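Local coordinates for designed CISK-PX domain (Synthetic construct, PDB 4OXW), which is a computationally designed version of the CISK PX domain and probably binds phosphoinositide lipids, as natural PX domains do, at residues G87-K90 with Y91-I95; V96-P99 with V100-N103. All coordinates share one frame; numbering follows the deposited sequence.

Contact 1: G87-K90 with Y91-I95; sequences GLEK and YIQRI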
# COMPACT_ATOMS: atom_id res chain seq x y z
N GLY A 87 -6.51 6.46 0.72
CA GLY A 87 -6.01 6.55 -0.66
C GLY A 87 -5.18 5.37 -1.07
O GLY A 87 -5.26 4.90 -2.22
N LEU A 88 -4.33 4.90 -0.15
CA LEU A 88 -3.49 3.72 -0.44
C LEU A 88 -4.36 2.47 -0.58
O LEU A 88 -4.08 1.60 -1.38
CB LEU A 88 -2.49 3.49 0.68
CG LEU A 88 -1.35 4.52 0.75
CD1 LEU A 88 -0.46 4.27 1.95
CD2 LEU A 88 -0.48 4.48 -0.51
N GLU A 89 -5.45 2.42 0.18
CA GLU A 89 -6.43 1.32 0.05
C GLU A 89 -7.09 1.31 -1.34
O GLU A 89 -7.14 0.27 -2.02
CB GLU A 89 -7.49 1.37 1.15
CG GLU A 89 -8.55 0.29 1.02
CD GLU A 89 -9.55 0.34 2.16
OE1 GLU A 89 -10.35 1.29 2.15
OE2 GLU A 89 -9.51 -0.54 3.06
N LYS A 90 -7.56 2.45 -1.79
CA LYS A 90 -8.17 2.57 -3.14
C LYS A 90 -7.13 2.21 -4.18
O LYS A 90 -7.41 1.48 -5.16
CB LYS A 90 -8.70 4.00 -3.35
CG LYS A 90 -9.22 4.23 -4.75
CD LYS A 90 -9.99 5.55 -4.81
CE LYS A 90 -10.20 6.03 -6.24
NZ LYS A 90 -10.81 7.40 -6.31
N TYR A 91 -5.89 2.66 -3.99
CA TYR A 91 -4.80 2.35 -4.93
C TYR A 91 -4.57 0.84 -5.11
O TYR A 91 -4.62 0.30 -6.22
CB TYR A 91 -3.51 2.99 -4.46
CG TYR A 91 -2.32 2.72 -5.36
CD1 TYR A 91 -2.10 3.50 -6.49
CD2 TYR A 91 -1.40 1.72 -5.06
CE1 TYR A 91 -1.02 3.25 -7.34
CE2 TYR A 91 -0.31 1.47 -5.86
CZ TYR A 91 -0.13 2.22 -7.02
OH TYR A 91 0.95 1.94 -7.81
N ILE A 92 -4.34 0.15 -3.99
CA ILE A 92 -4.03 -1.26 -4.06
C ILE A 92 -5.27 -2.07 -4.52
O ILE A 92 -5.12 -3.07 -5.24
CB ILE A 92 -3.36 -1.79 -2.76
CG1 ILE A 92 -2.72 -3.16 -3.01
CG2 ILE A 92 -4.35 -1.86 -1.60
CD1 ILE A 92 -1.58 -3.19 -4.03
N GLN A 93 -6.46 -1.60 -4.17
CA GLN A 93 -7.71 -2.26 -4.69
C GLN A 93 -7.79 -2.15 -6.20
O GLN A 93 -8.18 -3.10 -6.89
CB GLN A 93 -8.96 -1.69 -4.00
CG GLN A 93 -9.09 -2.13 -2.58
CD GLN A 93 -10.24 -1.50 -1.80
OE1 GLN A 93 -10.81 -0.50 -2.21
NE2 GLN A 93 -10.57 -2.09 -0.66
N ARG A 94 -7.43 -0.97 -6.71
CA ARG A 94 -7.44 -0.77 -8.13
C ARG A 94 -6.41 -1.63 -8.80
O ARG A 94 -6.66 -2.17 -9.88
CB ARG A 94 -7.19 0.68 -8.43
CG ARG A 94 -8.42 1.53 -8.28
CD ARG A 94 -9.19 1.54 -9.60
NE ARG A 94 -10.55 2.10 -9.51
CZ ARG A 94 -10.83 3.34 -9.11
NH1 ARG A 94 -9.86 4.17 -8.73
NH2 ARG A 94 -12.10 3.73 -9.07
N ILE A 95 -5.22 -1.75 -8.22
CA ILE A 95 -4.22 -2.64 -8.78
C ILE A 95 -4.74 -4.07 -8.90
O ILE A 95 -4.59 -4.69 -9.97
CB ILE A 95 -2.92 -2.61 -7.93
CG1 ILE A 95 -2.25 -1.26 -8.06
CG2 ILE A 95 -2.00 -3.78 -8.30
CD1 ILE A 95 -1.50 -1.02 -9.33
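Lys90 runs beside the bent side chain of Arg94, one helical turn further on, and the two point the same way. Lys90 CE packs against the guanidinium, 3.1 Å from Arg94 NH1. The Lys90 chain is extended, with CG anti to the backbone N (chi1 175°). Arg94 folds at chi2 (-88°), which brings NH1 of its guanidinium up against Lys90 CE, obliquely. The two charged ends stay close, with Lys90 NZ 4.1 Å from Arg94 NH1.

Glu89 and Gln93 make a second i to i+4 pair. They also lie side by side, and the carboxylate and amide planes are almost parallel, 3° apart. The touch is between Glu89 CG and Gln93 NE2, at 3.5 Å. Their polar ends bond elsewhere: Glu89 OE2 accepts from Ile12 N, and Gln93 NE2 donates to Val10 O, both on strand 9-18.

Four alpha-helical backbone bonds join the segments, among them Ile92 N to Leu88 O at 3.0 Å. Tyr91, Leu88 and Ile92 turn into the protein. Ile95 CG1 lies 4.0 Å above one face of the Tyr91 ring, toward its rim, and Tyr91 OH is hydrogen-bonded to His52 ND1.

The chemistry divides this helix by face. The neighbouring positive charges of Lys90 and Arg94 probably disfavour each other somewhat, while Glu89 and Gln93 dock the helix on the sheet edge.

Contact 2: V96-P99 with V100-N103; sequences VSHP and VLAN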
# COMPACT_ATOMS: atom_id res chain seq x y z
N VAL A 96 -5.32 -4.62 -7.84
CA VAL A 96 -5.65 -6.04 -7.80
C VAL A 96 -6.90 -6.30 -8.66
O VAL A 96 -7.18 -7.46 -9.01
CB VAL A 96 -5.83 -6.49 -6.36
CG1 VAL A 96 -6.53 -7.83 -6.23
CG2 VAL A 96 -4.44 -6.55 -5.74
N SER A 97 -7.62 -5.23 -9.00
CA SER A 97 -8.78 -5.33 -9.91
C SER A 97 -8.35 -5.63 -11.35
O SER A 97 -9.19 -6.04 -12.16
CB SER A 97 -9.63 -4.06 -9.88
OG SER A 97 -9.09 -3.11 -10.81
N HIS A 98 -7.07 -5.43 -11.70
CA HIS A 98 -6.55 -5.77 -13.02
C HIS A 98 -5.84 -7.08 -12.92
O HIS A 98 -4.74 -7.16 -12.39
CB HIS A 98 -5.52 -4.78 -13.55
CG HIS A 98 -6.08 -3.44 -13.88
ND1 HIS A 98 -6.22 -2.43 -12.95
CD2 HIS A 98 -6.51 -2.92 -15.06
CE1 HIS A 98 -6.73 -1.36 -13.53
NE2 HIS A 98 -6.92 -1.63 -14.81
N PRO A 99 -6.45 -8.13 -13.48
CA PRO A 99 -5.79 -9.42 -13.49
C PRO A 99 -4.29 -9.41 -13.85
O PRO A 99 -3.51 -10.06 -13.17
CB PRO A 99 -6.59 -10.20 -14.55
CG PRO A 99 -7.96 -9.63 -14.45
CD PRO A 99 -7.77 -8.17 -14.12
N VAL A 100 -3.88 -8.68 -14.89
CA VAL A 100 -2.50 -8.62 -15.32
C VAL A 100 -1.54 -8.05 -14.23
O VAL A 100 -0.42 -8.50 -14.05
CB VAL A 100 -2.36 -7.77 -16.60
CG1 VAL A 100 -0.91 -7.55 -16.94
CG2 VAL A 100 -3.06 -8.46 -17.78
N LEU A 101 -2.01 -7.05 -13.51
CA LEU A 101 -1.22 -6.50 -12.39
C LEU A 101 -1.26 -7.42 -11.18
O LEU A 101 -0.23 -7.62 -10.54
CB LEU A 101 -1.77 -5.14 -11.98
CG LEU A 101 -1.77 -4.07 -13.07
CD1 LEU A 101 -2.32 -2.77 -12.56
CD2 LEU A 101 -0.40 -3.87 -13.65
N ALA A 102 -2.42 -7.97 -10.86
CA ALA A 102 -2.56 -8.87 -9.71
C ALA A 102 -1.62 -10.07 -9.80
O ALA A 102 -1.17 -10.62 -8.77
CB ALA A 102 -4.01 -9.34 -9.60
N ASN A 103 -1.30 -10.47 -11.03
CA ASN A 103 -0.44 -11.60 -11.28
C ASN A 103 1.00 -11.26 -11.57
O ASN A 103 1.85 -12.14 -11.75
CB ASN A 103 -1.04 -12.44 -12.42
CG ASN A 103 -2.33 -13.10 -12.01
OD1 ASN A 103 -3.42 -12.74 -12.48
ND2 ASN A 103 -2.24 -14.03 -11.08
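Pro99, Ala102 and His98 carry most of this tight turn, where the chain leaves one helix and starts a short one. His98 holds the N-cap position. The first i to i+4 bond of the new helix runs from Ala102 N to His98 O, at 2.9 Å.

The side chains of His98 and Leu101 lie alongside each other and point the same way. His98 CB sits 3.8 Å from Leu101 CG, and Leu101 CD1 approaches the imidazole obliquely, 3.9 Å from His98 ND1. The histidine CG is anti to the carbonyl carbon (chi1 -68°), which swings the ring back toward the preceding helix. There ND1 is hydrogen-bonded to Arg94 O, a bond that helps to fix the ring while Leu101 packs beside it.

Pro99 is the first residue of the short helix. It has no N-H to offer, which costs nothing in a first turn. Pro99 O accepts a bond from Asn103 N, at 3.1 Å. Ala102 CB points back at the turn and rests 3.6 Å from His98 O. Ala102 CB also lies 3.7 Å from Val96 O, with Val96 CG1 further off.

Ser97 OG adds a second side-chain bond, so Arg94 O, in the last turn of helix 78-96, is gripped by two side chains, through Ser97 OG and His98 ND1. The whole is a short connection between two consecutive helices. It has an N-cap residue followed by proline at N1, a position where proline is well accepted, here starting a short helix in the helical part of the PX fold.

Following the chain from the N terminus, contact 1 comes first, within helix 78-96, and closes single helical turns, not a loop. Contact 2 opens directly after it and closes the tight turn from the end of that helix into helix 99-102. The two stand in series, neither nested nor crossed, with centres about 12 Å apart. They touch where Ile95 O packs against Leu101 CB, at 3.5 Å. Contact 1 lies nearer the middle of the domain, where helix 78-96 meets strand 9-18, helix 45-58 and helix 105-112. Contact 2 lies at the surface, beside Tyr59 and Leu62, and leads the chain on to helix 105-112.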